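Local coordinates for peptide ABC transporter, peptide-binding protein (Thermus thermophilus, PDB 2D5W) that binds oligopeptides, here a pentapeptide, and probably delivers them to an ABC transporter for uptake across the membrane, at residues E37-A42 and W577-I582; I45-N48 and Q52-P55; D148-I153 and N471-G476; P358-F363 and S566-G571. One frame throughout, in Å; residues are numbered along the deposited sequence.

Interaction 1 of 4, residues E37-A42 and W577-I582; sequences EQYLFA and WNAWEI
Q38, Y39 and A579 bury the most surface here, 47 to 48 Å² each, and W577 follows closely. The methyl group of A579 packs obliquely against the Y39 ring, with CB of A579 3.6 Å from CD2 of Y39 and almost as near CE2. At the far end of the ring the hydroxyl OH of Y39 meets CD1 of I582 at 4.0 Å, the two side chains crossing at about a right angle. Q38 CG is anti to its carbonyl carbon (chi1 -66°) and the chain is extended beyond it, which carries the amide to W577: OE1 comes within 3.3 Å of CA of W577 and also meets CB, while the amide and indole planes stand 43° apart. The approach of OE1 to the W577 backbone N has a poor angle and is no hydrogen bond; NE2 of Q38 is held instead by the carbonyls of P575 and E35. The C-terminal part of helix 31-40 is laid against the irregular loop leading to strand 583-584; 534 residues separate the two segments. Y39 also touches I10 and M226, on strands 7-12 and 223-228 of the five-stranded sheet. One water accepts from A579 N at 2.9 Å and bonds weakly to Q38 O.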
# COMPACT_ATOMS: atom_id res chain seq x y z
N GLU A 37 3.11 -6.66 -9.87
CA GLU A 37 1.96 -6.87 -10.74
C GLU A 37 1.82 -5.86 -11.87
O GLU A 37 1.09 -6.12 -12.82
CB GLU A 37 0.69 -6.97 -9.90
CG GLU A 37 0.64 -8.30 -9.16
CD GLU A 37 -0.63 -8.51 -8.37
OE1 GLU A 37 -0.78 -9.62 -7.80
OE2 GLU A 37 -1.46 -7.59 -8.32
N GLN A 38 2.51 -4.73 -11.80
CA GLN A 38 2.44 -3.77 -12.90
C GLN A 38 3.04 -4.44 -14.14
O GLN A 38 2.59 -4.19 -15.26
CB GLN A 38 3.25 -2.52 -12.61
CG GLN A 38 2.75 -1.66 -11.48
CD GLN A 38 3.69 -0.51 -11.26
OE1 GLN A 38 3.37 0.64 -11.57
NE2 GLN A 38 4.88 -0.82 -10.77
N TYR A 39 4.05 -5.27 -13.93
CA TYR A 39 4.70 -5.96 -15.04
C TYR A 39 3.79 -7.02 -15.65
O TYR A 39 3.85 -7.28 -16.85
CB TYR A 39 6.00 -6.63 -14.57
CG TYR A 39 7.10 -5.67 -14.19
CD1 TYR A 39 7.09 -5.01 -12.96
CD2 TYR A 39 8.12 -5.37 -15.09
CE1 TYR A 39 8.09 -4.08 -12.64
CE2 TYR A 39 9.11 -4.45 -14.78
CZ TYR A 39 9.09 -3.80 -13.56
OH TYR A 39 10.06 -2.87 -13.28
N LEU A 40 2.94 -7.60 -14.81
CA LEU A 40 2.04 -8.68 -15.21
C LEU A 40 0.63 -8.31 -15.62
O LEU A 40 -0.03 -9.06 -16.35
CB LEU A 40 1.96 -9.69 -14.05
CG LEU A 40 3.26 -10.35 -13.60
CD1 LEU A 40 3.03 -11.08 -12.29
CD2 LEU A 40 3.76 -11.29 -14.68
N PHE A 41 0.15 -7.17 -15.13
CA PHE A 41 -1.21 -6.71 -15.42
C PHE A 41 -1.20 -5.22 -15.73
O PHE A 41 -0.73 -4.42 -14.93
CB PHE A 41 -2.11 -7.00 -14.22
CG PHE A 41 -2.28 -8.46 -13.93
CD1 PHE A 41 -3.20 -9.22 -14.64
CD2 PHE A 41 -1.48 -9.10 -12.99
CE1 PHE A 41 -3.32 -10.60 -14.43
CE2 PHE A 41 -1.59 -10.47 -12.77
CZ PHE A 41 -2.51 -11.22 -13.50
N ALA A 42 -1.73 -4.86 -16.89
CA ALA A 42 -1.76 -3.46 -17.29
C ALA A 42 -3.13 -2.83 -17.07
O ALA A 42 -4.17 -3.47 -17.21
CB ALA A 42 -1.37 -3.34 -18.76
N TRP A 577 5.69 1.28 -13.99
CA TRP A 577 4.38 1.71 -14.51
C TRP A 577 4.41 1.85 -16.03
O TRP A 577 3.38 2.07 -16.67
CB TRP A 577 4.00 3.05 -13.87
CG TRP A 577 5.09 4.06 -14.01
CD1 TRP A 577 6.17 4.23 -13.19
CD2 TRP A 577 5.28 4.95 -15.11
NE1 TRP A 577 7.02 5.17 -13.72
CE2 TRP A 577 6.49 5.63 -14.90
CE3 TRP A 577 4.53 5.24 -16.26
CZ2 TRP A 577 6.99 6.59 -15.80
CZ3 TRP A 577 5.02 6.19 -17.16
CH2 TRP A 577 6.24 6.85 -16.92
N ASN A 578 5.60 1.72 -16.60
CA ASN A 578 5.84 1.83 -18.05
C ASN A 578 6.78 0.68 -18.40
O ASN A 578 7.70 0.84 -19.21
CB ASN A 578 6.54 3.16 -18.34
CG ASN A 578 7.90 3.26 -17.67
OD1 ASN A 578 8.14 2.64 -16.63
ND2 ASN A 578 8.80 4.03 -18.26
N ALA A 579 6.53 -0.48 -17.81
CA ALA A 579 7.39 -1.64 -17.98
C ALA A 579 7.74 -2.08 -19.39
O ALA A 579 8.78 -2.70 -19.60
CB ALA A 579 6.82 -2.82 -17.19
N TRP A 580 6.88 -1.76 -20.36
CA TRP A 580 7.12 -2.15 -21.74
C TRP A 580 8.23 -1.36 -22.44
O TRP A 580 8.67 -1.74 -23.52
CB TRP A 580 5.83 -2.03 -22.55
CG TRP A 580 5.25 -0.64 -22.53
CD1 TRP A 580 5.54 0.38 -23.39
CD2 TRP A 580 4.34 -0.12 -21.56
NE1 TRP A 580 4.86 1.52 -23.01
CE2 TRP A 580 4.11 1.24 -21.89
CE3 TRP A 580 3.69 -0.66 -20.45
CZ2 TRP A 580 3.26 2.06 -21.14
CZ3 TRP A 580 2.84 0.16 -19.70
CH2 TRP A 580 2.64 1.50 -20.05
N GLU A 581 8.68 -0.26 -21.84
CA GLU A 581 9.73 0.54 -22.47
C GLU A 581 11.03 0.60 -21.67
O GLU A 581 11.89 1.43 -21.94
CB GLU A 581 9.23 1.96 -22.77
CG GLU A 581 8.53 2.64 -21.61
CD GLU A 581 8.05 4.05 -21.95
OE1 GLU A 581 7.65 4.29 -23.10
OE2 GLU A 581 8.07 4.91 -21.05
N ILE A 582 11.17 -0.28 -20.69
CA ILE A 582 12.39 -0.33 -19.90
C ILE A 582 13.38 -1.20 -20.66
O ILE A 582 13.06 -2.32 -21.09
CB ILE A 582 12.12 -0.92 -18.49
CG1 ILE A 582 11.18 0.02 -17.72
CG2 ILE A 582 13.43 -1.12 -17.75
CD1 ILE A 582 10.71 -0.51 -16.39
O HOH W 1 3.99 -1.43 -16.77

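Interaction 2 of 4, residues I45-N48 and Q52-P55; sequences IGFN and QNFP
Backbone hydrogen bonds define the beta hairpin that pairs I45-N48 with Q52-P55. G46 and F54 form the antiparallel hydrogen-bonded pair: G46 N donates to F54 O at 2.8 Å, and F54 N to G46 O at 3.0 Å. I45 with P55 and F47 with N53 are non-hydrogen-bonded pairs, supplemented by CA-H...O contacts such as N53 CA to G46 O at 3.3 Å. The next backbone bond, N48 N to Q52 O, is nearly straight at 168°.

Side-chain polar contacts gather at N48. Its CG sits between the backbone N and the carbonyl carbon (chi1 66°), a torsion that carries OD1 back over the turn, where Q52 N donates to it at 3.0 Å from above the amide plane (47° out of it); ND2 adds a weak bond to Q52 OE1. An alanine in its place would probably leave Q52 N without this acceptor and let the turn flex more.

Among the aromatic contacts, the F54 ring lies across the G46 backbone, where glycine has no side chain, CE1 of F54 3.4 Å from C of G46. On the face bearing I45, F47 and N53, the side-chain amide oxygen OD1 of N53 meets the F47 ring at its edge, 3.3 Å from CD2, and accepts from G151 N.

The N48 amide and the main chain both grip Q52, so backbone and side-chain bonds together hold the turn end.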
# COMPACT_ATOMS: atom_id res chain seq x y z
N ILE A 45 -6.15 2.81 -17.87
CA ILE A 45 -5.58 4.15 -17.80
C ILE A 45 -4.44 4.10 -16.78
O ILE A 45 -4.63 3.66 -15.65
CB ILE A 45 -6.62 5.18 -17.31
CG1 ILE A 45 -7.82 5.21 -18.27
CG2 ILE A 45 -5.97 6.56 -17.19
CD1 ILE A 45 -7.48 5.60 -19.69
N GLY A 46 -3.25 4.54 -17.20
CA GLY A 46 -2.12 4.55 -16.28
C GLY A 46 -1.89 5.94 -15.73
O GLY A 46 -2.61 6.88 -16.07
N PHE A 47 -0.90 6.07 -14.85
CA PHE A 47 -0.56 7.37 -14.26
C PHE A 47 0.96 7.45 -14.37
O PHE A 47 1.68 6.66 -13.75
CB PHE A 47 -1.01 7.43 -12.80
CG PHE A 47 -1.15 8.83 -12.27
CD1 PHE A 47 -0.33 9.29 -11.24
CD2 PHE A 47 -2.11 9.70 -12.79
CE1 PHE A 47 -0.47 10.59 -10.74
CE2 PHE A 47 -2.25 11.00 -12.30
CZ PHE A 47 -1.43 11.44 -11.27
N ASN A 48 1.45 8.40 -15.16
CA ASN A 48 2.89 8.51 -15.38
C ASN A 48 3.69 9.32 -14.37
O ASN A 48 3.15 9.86 -13.41
CB ASN A 48 3.17 9.01 -16.81
CG ASN A 48 2.70 10.44 -17.05
OD1 ASN A 48 2.66 11.25 -16.14
ND2 ASN A 48 2.37 10.74 -18.30
N GLN A 52 0.31 12.40 -14.68
CA GLN A 52 -0.76 12.56 -15.66
C GLN A 52 -1.35 11.22 -16.05
O GLN A 52 -0.64 10.21 -16.16
CB GLN A 52 -0.22 13.19 -16.94
CG GLN A 52 0.61 14.43 -16.76
CD GLN A 52 1.27 14.85 -18.06
OE1 GLN A 52 1.92 14.04 -18.72
NE2 GLN A 52 1.11 16.11 -18.43
N ASN A 53 -2.67 11.20 -16.25
CA ASN A 53 -3.33 9.99 -16.70
C ASN A 53 -2.89 9.80 -18.14
O ASN A 53 -2.69 10.78 -18.87
CB ASN A 53 -4.85 10.14 -16.70
CG ASN A 53 -5.46 10.13 -15.32
OD1 ASN A 53 -4.94 9.50 -14.41
ND2 ASN A 53 -6.59 10.81 -15.17
N PHE A 54 -2.72 8.56 -18.56
CA PHE A 54 -2.37 8.29 -19.94
C PHE A 54 -2.98 6.96 -20.33
O PHE A 54 -3.18 6.08 -19.49
CB PHE A 54 -0.84 8.33 -20.17
CG PHE A 54 -0.09 7.16 -19.60
CD1 PHE A 54 0.18 7.07 -18.24
CD2 PHE A 54 0.38 6.16 -20.45
CE1 PHE A 54 0.92 6.00 -17.73
CE2 PHE A 54 1.11 5.09 -19.95
CZ PHE A 54 1.38 5.01 -18.59
N PRO A 55 -3.33 6.79 -21.61
CA PRO A 55 -3.94 5.52 -21.99
C PRO A 55 -2.97 4.35 -22.09
O PRO A 55 -1.86 4.49 -22.58
CB PRO A 55 -4.58 5.85 -23.33
CG PRO A 55 -3.61 6.82 -23.93
CD PRO A 55 -3.22 7.71 -22.76

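Interaction 3 of 4, residues D148-I153 and N471-G476; sequences DTYGPI and NLQEDG
Y150 turns the edge of its ring to the backbone carbonyl of L472: CE1 of Y150 lies 3.5 Å from O of L472, near the ring plane, and no direct hydrogen bond joins the segments. CB of L472 sits off the ring plane, 3.7 Å from CD1 of Y150, and the two side chains cross at about a right angle. The Y150 CG stands anti to its own carbonyl carbon (chi1 -64°), which sends the ring across to the L472 backbone.

Q473 supplies the second point of contact. Its extended side chain brings NE2 to 3.5 Å from O of Y150, a proximity without a hydrogen bond; the amide donates to the Y147 carbonyl instead. Two turns shape the 471-476 backbone. N471 OD1 accepts from Q473 N at 2.8 Å, closing an Asx turn, and Q473 is the centre of an inverse gamma turn. The area buried is small, 183 Å² over both sides.

The contact joins the loop between strand 136-141 and helix 159-173 to the loop that follows strand 463-469. P152, after a cis peptide bond, packs on F47, and L472 reaches F47 as well, which places strand 45-47 beside both loops.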
# COMPACT_ATOMS: atom_id res chain seq x y z
N ASP A 148 -11.99 10.44 -8.19
CA ASP A 148 -12.44 9.33 -9.03
C ASP A 148 -11.83 9.22 -10.43
O ASP A 148 -11.79 8.13 -11.00
CB ASP A 148 -13.97 9.32 -9.10
CG ASP A 148 -14.61 8.88 -7.79
OD1 ASP A 148 -15.80 9.17 -7.58
OD2 ASP A 148 -13.92 8.23 -6.97
N THR A 149 -11.34 10.33 -10.98
CA THR A 149 -10.74 10.28 -12.31
C THR A 149 -9.23 10.03 -12.25
O THR A 149 -8.58 9.88 -13.28
CB THR A 149 -10.96 11.59 -13.11
OG1 THR A 149 -10.33 12.68 -12.43
CG2 THR A 149 -12.45 11.87 -13.27
N TYR A 150 -8.68 9.98 -11.03
CA TYR A 150 -7.25 9.76 -10.84
C TYR A 150 -6.83 8.33 -11.19
O TYR A 150 -7.33 7.36 -10.61
CB TYR A 150 -6.85 10.02 -9.39
CG TYR A 150 -7.01 11.45 -8.89
CD1 TYR A 150 -6.58 11.79 -7.60
CD2 TYR A 150 -7.59 12.45 -9.68
CE1 TYR A 150 -6.73 13.07 -7.11
CE2 TYR A 150 -7.74 13.75 -9.18
CZ TYR A 150 -7.31 14.05 -7.90
OH TYR A 150 -7.44 15.32 -7.39
N GLY A 151 -5.90 8.19 -12.13
CA GLY A 151 -5.43 6.87 -12.52
C GLY A 151 -4.46 6.30 -11.51
O GLY A 151 -4.01 7.01 -10.61
N PRO A 152 -4.08 5.02 -11.64
CA PRO A 152 -4.53 4.12 -12.70
C PRO A 152 -5.95 3.58 -12.51
O PRO A 152 -6.48 3.53 -11.40
CB PRO A 152 -3.49 3.00 -12.66
CG PRO A 152 -3.15 2.93 -11.20
CD PRO A 152 -3.02 4.39 -10.82
N ILE A 153 -6.56 3.20 -13.63
CA ILE A 153 -7.90 2.63 -13.63
C ILE A 153 -7.72 1.21 -14.15
O ILE A 153 -7.36 1.00 -15.31
CB ILE A 153 -8.86 3.38 -14.58
CG1 ILE A 153 -8.98 4.84 -14.16
CG2 ILE A 153 -10.23 2.70 -14.58
CD1 ILE A 153 -9.53 5.04 -12.76
N ASN A 471 -1.51 6.77 -2.58
CA ASN A 471 -1.66 7.38 -3.89
C ASN A 471 -2.39 8.71 -3.65
O ASN A 471 -2.57 9.11 -2.49
CB ASN A 471 -2.47 6.48 -4.84
CG ASN A 471 -3.81 6.07 -4.27
OD1 ASN A 471 -4.42 6.81 -3.51
ND2 ASN A 471 -4.28 4.89 -4.66
N LEU A 472 -2.80 9.38 -4.71
CA LEU A 472 -3.48 10.67 -4.58
C LEU A 472 -4.96 10.59 -4.22
O LEU A 472 -5.63 11.61 -4.08
CB LEU A 472 -3.30 11.49 -5.86
CG LEU A 472 -1.93 12.16 -5.97
CD1 LEU A 472 -1.69 12.64 -7.39
CD2 LEU A 472 -1.85 13.31 -4.98
N GLN A 473 -5.48 9.38 -4.07
CA GLN A 473 -6.89 9.22 -3.70
C GLN A 473 -7.02 9.22 -2.18
O GLN A 473 -7.45 8.24 -1.58
CB GLN A 473 -7.44 7.93 -4.29
CG GLN A 473 -7.34 7.86 -5.81
CD GLN A 473 -8.15 6.73 -6.40
OE1 GLN A 473 -8.09 5.60 -5.92
NE2 GLN A 473 -8.91 7.02 -7.45
N GLU A 474 -6.63 10.34 -1.57
CA GLU A 474 -6.68 10.48 -0.12
C GLU A 474 -8.08 10.78 0.38
O GLU A 474 -8.71 11.76 -0.04
CB GLU A 474 -5.71 11.58 0.32
CG GLU A 474 -5.64 11.81 1.83
CD GLU A 474 -5.20 10.57 2.59
OE1 GLU A 474 -4.14 10.00 2.26
OE2 GLU A 474 -5.92 10.16 3.54
N ASP A 475 -8.57 9.94 1.29
CA ASP A 475 -9.91 10.11 1.86
C ASP A 475 -9.91 9.95 3.37
O ASP A 475 -10.97 10.00 4.00
CB ASP A 475 -10.87 9.09 1.25
CG ASP A 475 -10.28 7.70 1.16
OD1 ASP A 475 -9.48 7.33 2.05
OD2 ASP A 475 -10.60 6.97 0.20
N GLY A 476 -8.73 9.77 3.96
CA GLY A 476 -8.64 9.59 5.40
C GLY A 476 -9.26 8.27 5.86
O GLY A 476 -9.43 8.05 7.06

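Interaction 4 of 4, residues P358-F363 and S566-G571; sequences PVNPLF and SAYSGG
V359 and Y568 make the close part of this contact. The CG2 methyl of V359 lies 3.4 Å from OH of Y568 and 3.9 Å from CZ, approaching the phenol end of the ring obliquely. That methyl sits between the backbone N and the carbonyl carbon of its own residue, while CG1, anti to the carbonyl carbon (chi1 -67°), is directed to the more loosely packed neighbour. N360 joins from another direction: its CB is 3.5 Å from the Y568 hydroxyl, and its amide plane stands 86° from the ring, almost perpendicular.

The looser part has two components. CG1 of V359 comes only to 4.4 Å from CB of A567, a marginal apolar contact. On the polar side a water bridges ND2 of N360 and OH of Y568: N360 ND2 donates to it at 2.9 Å, and it is hydrogen-bonded to OH of Y568 at 2.7 Å. Water therefore mediates the polar link, since the segments share no direct hydrogen bond. A leucine at N360 would probably leave this water without its amide donor and L362 N without its side-chain acceptor.

That second role is local: N360 OD1 accepts from L362 N with an angle of 165°, forming an Asx turn within the type I beta turn N360-F363. The other segment carries a type II beta turn from Y568 to G571, closed by G571 N to Y568 O, with G570 at positive phi. The first residues of two beta turns, N360 and Y568, thus meet in an irregular loop-to-loop contact beside strand 293-308, whose A301 touches both V359 and Y568.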
# COMPACT_ATOMS: atom_id res chain seq x y z
N PRO A 358 3.95 15.46 2.99
CA PRO A 358 4.07 16.79 2.39
C PRO A 358 3.89 16.84 0.87
O PRO A 358 3.46 17.86 0.34
CB PRO A 358 5.47 17.23 2.82
CG PRO A 358 5.61 16.61 4.17
CD PRO A 358 5.06 15.22 3.94
N VAL A 359 4.20 15.75 0.17
CA VAL A 359 4.04 15.74 -1.28
C VAL A 359 2.57 15.93 -1.67
O VAL A 359 2.27 16.32 -2.79
CB VAL A 359 4.56 14.43 -1.93
CG1 VAL A 359 6.07 14.35 -1.77
CG2 VAL A 359 3.89 13.23 -1.31
N ASN A 360 1.66 15.65 -0.73
CA ASN A 360 0.24 15.84 -0.99
C ASN A 360 -0.14 17.21 -0.42
O ASN A 360 0.10 17.49 0.75
CB ASN A 360 -0.58 14.75 -0.29
CG ASN A 360 -2.05 14.78 -0.69
OD1 ASN A 360 -2.68 15.84 -0.68
ND2 ASN A 360 -2.59 13.63 -1.03
N PRO A 361 -0.73 18.09 -1.25
CA PRO A 361 -1.11 19.43 -0.77
C PRO A 361 -2.06 19.46 0.43
O PRO A 361 -2.23 20.51 1.05
CB PRO A 361 -1.71 20.09 -2.01
CG PRO A 361 -2.24 18.94 -2.79
CD PRO A 361 -1.14 17.90 -2.65
N LEU A 362 -2.68 18.33 0.75
CA LEU A 362 -3.59 18.27 1.89
C LEU A 362 -2.83 18.27 3.22
O LEU A 362 -3.42 18.48 4.28
CB LEU A 362 -4.47 17.03 1.80
CG LEU A 362 -5.44 16.99 0.61
CD1 LEU A 362 -6.10 15.62 0.55
CD2 LEU A 362 -6.48 18.09 0.75
N PHE A 363 -1.52 18.01 3.16
CA PHE A 363 -0.66 17.98 4.35
C PHE A 363 -0.84 19.22 5.22
O PHE A 363 -0.80 20.35 4.73
CB PHE A 363 0.80 17.87 3.89
CG PHE A 363 1.81 18.18 4.97
CD1 PHE A 363 2.02 17.30 6.03
CD2 PHE A 363 2.58 19.34 4.90
CE1 PHE A 363 2.98 17.58 7.00
CE2 PHE A 363 3.54 19.62 5.86
CZ PHE A 363 3.74 18.74 6.91
N SER A 566 8.46 8.42 -9.51
CA SER A 566 8.18 9.77 -9.03
C SER A 566 7.31 9.59 -7.80
O SER A 566 7.00 8.47 -7.42
CB SER A 566 7.43 10.59 -10.09
OG SER A 566 6.13 10.07 -10.29
N ALA A 567 6.92 10.70 -7.17
CA ALA A 567 6.10 10.62 -5.97
C ALA A 567 4.85 9.76 -6.15
O ALA A 567 4.48 9.00 -5.25
CB ALA A 567 5.70 12.02 -5.53
N TYR A 568 4.21 9.86 -7.31
CA TYR A 568 2.99 9.11 -7.56
C TYR A 568 2.95 8.31 -8.86
O TYR A 568 1.87 7.93 -9.31
CB TYR A 568 1.79 10.06 -7.49
CG TYR A 568 1.56 10.65 -6.11
CD1 TYR A 568 1.82 11.99 -5.86
CD2 TYR A 568 1.05 9.87 -5.08
CE1 TYR A 568 1.58 12.55 -4.60
CE2 TYR A 568 0.80 10.41 -3.81
CZ TYR A 568 1.06 11.75 -3.59
OH TYR A 568 0.79 12.30 -2.35
N SER A 569 4.10 8.04 -9.46
CA SER A 569 4.12 7.27 -10.70
C SER A 569 3.46 5.91 -10.45
O SER A 569 3.71 5.27 -9.43
CB SER A 569 5.56 7.07 -11.19
OG SER A 569 6.37 6.44 -10.22
N GLY A 570 2.61 5.49 -11.38
CA GLY A 570 1.90 4.23 -11.22
C GLY A 570 0.89 4.31 -10.09
O GLY A 570 0.38 3.30 -9.61
N GLY A 571 0.61 5.54 -9.66
CA GLY A 571 -0.34 5.76 -8.58
C GLY A 571 0.32 5.84 -7.21
O GLY A 571 0.14 6.82 -6.49
O HOH W 2 -1.19 11.10 -1.00

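Overall arrangement
The four contacts form a connected cluster. The hairpin of interaction 2 is central: W577 of interaction 1 packs on N48 (CZ3 to CB 3.4 Å), I45 O lies 2.8 Å from I153 N of interaction 3, and F47 O lies 2.8 Å from G570 N of interaction 4, both probable hydrogen bonds. Interactions 1 and 4 also touch, W577 NE1 lying 3.5 Å from S569 CB. Interactions 3 and 4 are the nearest pair, with centres about 10 Å apart, and meet where L472 CD2 lies 3.5 Å from Y568 CE1. Interactions 1 and 3 do not touch. Along the chain, the other three are nested within the loop closed by interaction 1, while the segments of interactions 3 and 4 alternate.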